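Local coordinates for galactose-binding like protein (Bacteroides thetaiotaomicron, PDB 7M1A), which is a calcium-binding SusE-like protein whose galactose-binding-like domain probably binds glycans, possibly with a degradative role, at residues 77-85 / 125-136. Residues are numbered along the deposited sequence; the frame is centred on the assembly and turned at random.
Sequences QDEKHFYND and IGILTEDDIEAA. With EDO (1,2-ethanediol), chain E; EDO (1,2-ethanediol), chain C.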
loop_
_atom_site.group_PDB
_atom_site.type_symbol
_atom_site.label_atom_id
_atom_site.label_comp_id
_atom_site.label_asym_id
_atom_site.label_seq_id
_atom_site.Cartn_x
_atom_site.Cartn_y
_atom_site.Cartn_z
ATOM N N GLN A 77 -0.785 -14.344 17.023
ATOM C CA GLN A 77 -0.841 -14.825 18.430
ATOM C C GLN A 77 -1.539 -16.184 18.649
ATOM O O GLN A 77 -2.570 -16.321 19.357
ATOM C CB GLN A 77 -1.512 -13.726 19.266
ATOM C CG GLN A 77 -0.721 -12.402 19.345
ATOM C CD GLN A 77 0.486 -12.491 20.260
ATOM O OE1 GLN A 77 1.706 -12.374 19.871
ATOM N NE2 GLN A 77 0.156 -12.604 21.523
ATOM N N ASP A 78 -0.969 -17.189 17.988
ATOM C CA ASP A 78 -1.491 -18.535 18.206
ATOM C C ASP A 78 -0.373 -19.567 18.036
ATOM O O ASP A 78 0.744 -19.208 17.590
ATOM C CB ASP A 78 -2.642 -18.805 17.230
ATOM C CG ASP A 78 -2.338 -18.515 15.767
ATOM O OD1 ASP A 78 -1.224 -18.761 15.336
ATOM O OD2 ASP A 78 -3.245 -17.991 15.090
ATOM N N GLU A 79 -0.677 -20.821 18.462
ATOM C CA GLU A 79 0.421 -21.781 18.472
ATOM C C GLU A 79 0.943 -22.110 17.084
ATOM O O GLU A 79 2.157 -22.392 16.952
ATOM C CB GLU A 79 -0.043 -23.061 19.129
ATOM C CG GLU A 79 -0.207 -22.861 20.629
ATOM C CD GLU A 79 -0.568 -24.143 21.357
ATOM O OE1 GLU A 79 -0.676 -24.094 22.607
ATOM O OE2 GLU A 79 -0.742 -25.181 20.645
ATOM N N LYS A 80 0.097 -21.941 16.056
ATOM C CA LYS A 80 0.527 -22.172 14.678
ATOM C C LYS A 80 1.711 -21.242 14.340
ATOM O O LYS A 80 2.620 -21.646 13.617
ATOM C CB LYS A 80 -0.649 -21.931 13.722
ATOM C CG LYS A 80 -0.232 -22.054 12.276
ATOM C CD LYS A 80 -1.360 -21.776 11.285
ATOM C CE LYS A 80 -0.991 -22.288 9.899
ATOM N NZ LYS A 80 -1.999 -22.019 8.839
ATOM N N HIS A 81 1.744 -20.031 14.904
ATOM C CA HIS A 81 2.712 -19.004 14.539
ATOM C C HIS A 81 3.783 -18.772 15.602
ATOM O O HIS A 81 4.797 -18.178 15.292
ATOM C CB HIS A 81 2.007 -17.706 14.127
ATOM C CG HIS A 81 1.174 -17.887 12.912
ATOM N ND1 HIS A 81 -0.128 -18.175 13.035
ATOM C CD2 HIS A 81 1.422 -17.691 11.579
ATOM C CE1 HIS A 81 -0.689 -18.239 11.824
ATOM N NE2 HIS A 81 0.233 -17.946 10.898
ATOM N N PHE A 82 3.600 -19.181 16.858
ATOM C CA PHE A 82 4.617 -18.902 17.867
ATOM C C PHE A 82 5.876 -19.736 17.573
ATOM O O PHE A 82 5.830 -20.983 17.603
ATOM C CB PHE A 82 4.105 -19.250 19.272
ATOM C CG PHE A 82 3.032 -18.359 19.843
ATOM C CD1 PHE A 82 2.954 -17.026 19.500
ATOM C CD2 PHE A 82 2.121 -18.838 20.778
ATOM C CE1 PHE A 82 2.031 -16.174 20.100
ATOM C CE2 PHE A 82 1.179 -17.996 21.374
ATOM C CZ PHE A 82 1.100 -16.656 21.008
ATOM N N TYR A 83 7.000 -19.071 17.257
ATOM C CA TYR A 83 8.245 -19.755 16.937
ATOM C C TYR A 83 8.015 -20.848 15.886
ATOM O O TYR A 83 8.547 -21.990 15.988
ATOM C CB TYR A 83 8.858 -20.378 18.208
ATOM C CG TYR A 83 8.772 -19.472 19.397
ATOM C CD1 TYR A 83 9.675 -18.422 19.598
ATOM C CD2 TYR A 83 7.748 -19.634 20.323
ATOM C CE1 TYR A 83 9.569 -17.566 20.705
ATOM C CE2 TYR A 83 7.626 -18.777 21.419
ATOM C CZ TYR A 83 8.518 -17.749 21.609
ATOM O OH TYR A 83 8.460 -16.934 22.682
ATOM N N ASN A 84 7.190 -20.502 14.867
ATOM C CA ASN A 84 6.783 -21.517 13.900
ATOM C C ASN A 84 6.342 -20.755 12.641
ATOM O O ASN A 84 6.292 -19.519 12.590
ATOM C CB ASN A 84 5.644 -22.362 14.519
ATOM C CG ASN A 84 5.628 -23.797 14.004
ATOM O OD1 ASN A 84 6.049 -24.060 12.874
ATOM N ND2 ASN A 84 5.175 -24.724 14.845
ATOM N N ASP A 85 5.938 -21.495 11.610
ATOM C CA ASP A 85 5.310 -20.923 10.428
ATOM C C ASP A 85 6.315 -19.923 9.798
ATOM O O ASP A 85 7.530 -20.168 9.830
ATOM C CB ASP A 85 3.903 -20.382 10.760
ATOM C CG ASP A 85 3.026 -20.280 9.516
ATOM O OD1 ASP A 85 3.055 -19.239 8.793
ATOM O OD2 ASP A 85 2.345 -21.253 9.225
ATOM N N ILE A 125 10.707 -27.228 17.232
ATOM C CA ILE A 125 9.573 -26.558 16.580
ATOM C C ILE A 125 8.304 -27.358 16.894
ATOM O O ILE A 125 8.283 -28.589 16.792
ATOM C CB ILE A 125 9.821 -26.390 15.055
ATOM C CG1 ILE A 125 8.852 -25.388 14.420
ATOM C CG2 ILE A 125 9.768 -27.743 14.350
ATOM C CD1 ILE A 125 9.274 -24.900 13.028
ATOM N N GLY A 126 7.221 -26.654 17.264
ATOM C CA GLY A 126 5.948 -27.271 17.566
ATOM C C GLY A 126 5.729 -27.501 19.062
ATOM O O GLY A 126 4.586 -27.771 19.442
ATOM N N ILE A 127 6.790 -27.394 19.888
ATOM C CA ILE A 127 6.697 -27.574 21.344
ATOM C C ILE A 127 6.805 -26.198 22.006
ATOM O O ILE A 127 7.713 -25.421 21.672
ATOM C CB ILE A 127 7.777 -28.537 21.897
ATOM C CG1 ILE A 127 7.868 -29.854 21.122
ATOM C CG2 ILE A 127 7.610 -28.766 23.405
ATOM C CD1 ILE A 127 6.629 -30.670 21.138
ATOM N N LEU A 128 5.875 -25.898 22.942
ATOM C CA LEU A 128 5.831 -24.600 23.588
ATOM C C LEU A 128 5.754 -24.769 25.103
ATOM O O LEU A 128 4.955 -25.536 25.599
ATOM C CB LEU A 128 4.600 -23.780 23.137
ATOM C CG LEU A 128 4.509 -23.430 21.640
ATOM C CD1 LEU A 128 3.193 -22.797 21.252
ATOM C CD2 LEU A 128 5.649 -22.516 21.177
ATOM N N THR A 129 6.504 -23.973 25.833
ATOM C CA THR A 129 6.316 -23.891 27.272
ATOM C C THR A 129 5.526 -22.627 27.634
ATOM O O THR A 129 5.141 -21.747 26.794
ATOM C CB THR A 129 7.650 -23.910 28.029
ATOM O OG1 THR A 129 8.275 -22.666 27.723
ATOM C CG2 THR A 129 8.571 -25.057 27.654
ATOM N N GLU A 130 5.271 -22.522 28.937
ATOM C CA GLU A 130 4.533 -21.372 29.414
ATOM C C GLU A 130 5.380 -20.125 29.220
ATOM O O GLU A 130 4.835 -19.062 28.895
ATOM C CB GLU A 130 4.138 -21.449 30.879
ATOM C CG GLU A 130 3.233 -22.636 31.307
ATOM C CD GLU A 130 3.435 -22.970 32.802
ATOM O OE1 GLU A 130 4.028 -24.066 33.143
ATOM O OE2 GLU A 130 3.095 -21.980 33.681
ATOM N N ASP A 131 6.700 -20.239 29.462
ATOM C CA ASP A 131 7.641 -19.145 29.242
ATOM C C ASP A 131 7.639 -18.714 27.767
ATOM O O ASP A 131 7.690 -17.513 27.414
ATOM C CB ASP A 131 9.064 -19.493 29.687
ATOM C CG ASP A 131 9.330 -19.367 31.160
ATOM O OD1 ASP A 131 8.427 -18.885 31.874
ATOM O OD2 ASP A 131 10.416 -19.809 31.565
ATOM N N ASP A 132 7.608 -19.677 26.850
ATOM C CA ASP A 132 7.676 -19.379 25.425
ATOM C C ASP A 132 6.414 -18.561 25.062
ATOM O O ASP A 132 6.440 -17.561 24.276
ATOM C CB ASP A 132 7.587 -20.660 24.635
ATOM C CG ASP A 132 8.835 -21.504 24.768
ATOM O OD1 ASP A 132 9.874 -20.904 25.122
ATOM O OD2 ASP A 132 8.732 -22.767 24.499
ATOM N N ILE A 133 5.267 -18.952 25.635
ATOM C CA ILE A 133 3.993 -18.279 25.348
ATOM C C ILE A 133 4.018 -16.843 25.909
ATOM O O ILE A 133 3.615 -15.857 25.273
ATOM C CB ILE A 133 2.739 -19.120 25.740
ATOM C CG1 ILE A 133 2.646 -20.405 24.897
ATOM C CG2 ILE A 133 1.472 -18.300 25.568
ATOM C CD1 ILE A 133 1.663 -21.468 25.391
ATOM N N GLU A 134 4.431 -16.687 27.169
ATOM C CA GLU A 134 4.483 -15.377 27.794
ATOM C C GLU A 134 5.373 -14.463 26.963
ATOM O O GLU A 134 4.949 -13.305 26.697
ATOM C CB GLU A 134 5.087 -15.512 29.214
ATOM C CG GLU A 134 5.217 -14.145 29.910
ATOM C CD GLU A 134 6.154 -14.155 31.116
ATOM O OE1 GLU A 134 7.363 -14.427 30.941
ATOM O OE2 GLU A 134 5.680 -13.797 32.203
ATOM N N ALA A 135 6.518 -14.983 26.500
ATOM C CA ALA A 135 7.428 -14.105 25.757
ATOM C C ALA A 135 6.755 -13.640 24.466
ATOM O O ALA A 135 6.975 -12.488 24.020
ATOM C CB ALA A 135 8.781 -14.769 25.507
ATOM N N ALA A 136 6.023 -14.543 23.798
ATOM C CA ALA A 136 5.388 -14.196 22.554
ATOM C C ALA A 136 4.259 -13.169 22.734
ATOM O O ALA A 136 4.052 -12.359 21.810
ATOM C CB ALA A 136 4.970 -15.468 21.833
HETATM C C1 EDO E . 1.813 -20.423 5.945
HETATM O O1 EDO E . 1.669 -19.323 6.807
HETATM C C2 EDO E . 1.070 -21.633 6.470
HETATM O O2 EDO E . -0.113 -21.070 6.891
HETATM C C1 EDO C . -2.647 -17.642 8.313
HETATM O O1 EDO C . -2.197 -16.667 9.218
HETATM C C2 EDO C . -1.474 -17.753 7.498
HETATM O O2 EDO C . -0.371 -18.231 8.227
HETATM O O HOH W 1 7.341 -23.839 18.002
#
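I125 meets N84 at about a right angle: with CG1 anti to the backbone N (chi1 -165°), the chain carries CG1 and CD1 over to the N84 amide, CD1 ending 3.3 Å from OD1. The same OD1 accepts from D85 N, a bond within the loop that limits rotation of the amide. At G126 the link is indirect, since a water accepts from G126 N and lies 3.0 Å from Y83 O, to which it can donate. L128 has its CB turned toward the loop, and its two methyls part: CD1 approaches E79 CG at 3.5 Å and the edge of the F82 ring, while CD2 touches Y83 CD2 at 3.7 Å. T129 then opens the short helix 130-138 with a capping box, in which D132 N donates to T129 OG1 and T129 N meets D132 OD2 from above the carboxylate plane; OD2 is also bonded to S121 OG. In this domain, which has the two antiparallel sheets of a galactose-binding-like β-sandwich, the contact sets the helix leading to strand 140-143 against the loop joining strands 70-74 and 88-96. Y83 OH donates to D132 O across 2.6 Å, in the carbonyl plane and on a lone pair (C=O...donor angle 125°), beside the helical bond from A136 N to that oxygen. A phenylalanine in place of Y83 would probably leave D132 O with the A136 bond but without its link to the loop. The next residue, I133, brings CG2 to 4.2 Å from F82 CE2. A135 CB packs 3.6 Å from Y83 OH, and A136 CB sits over one face of F82, 3.8 Å from the centroid and 29° off the normal, a CH-pi contact.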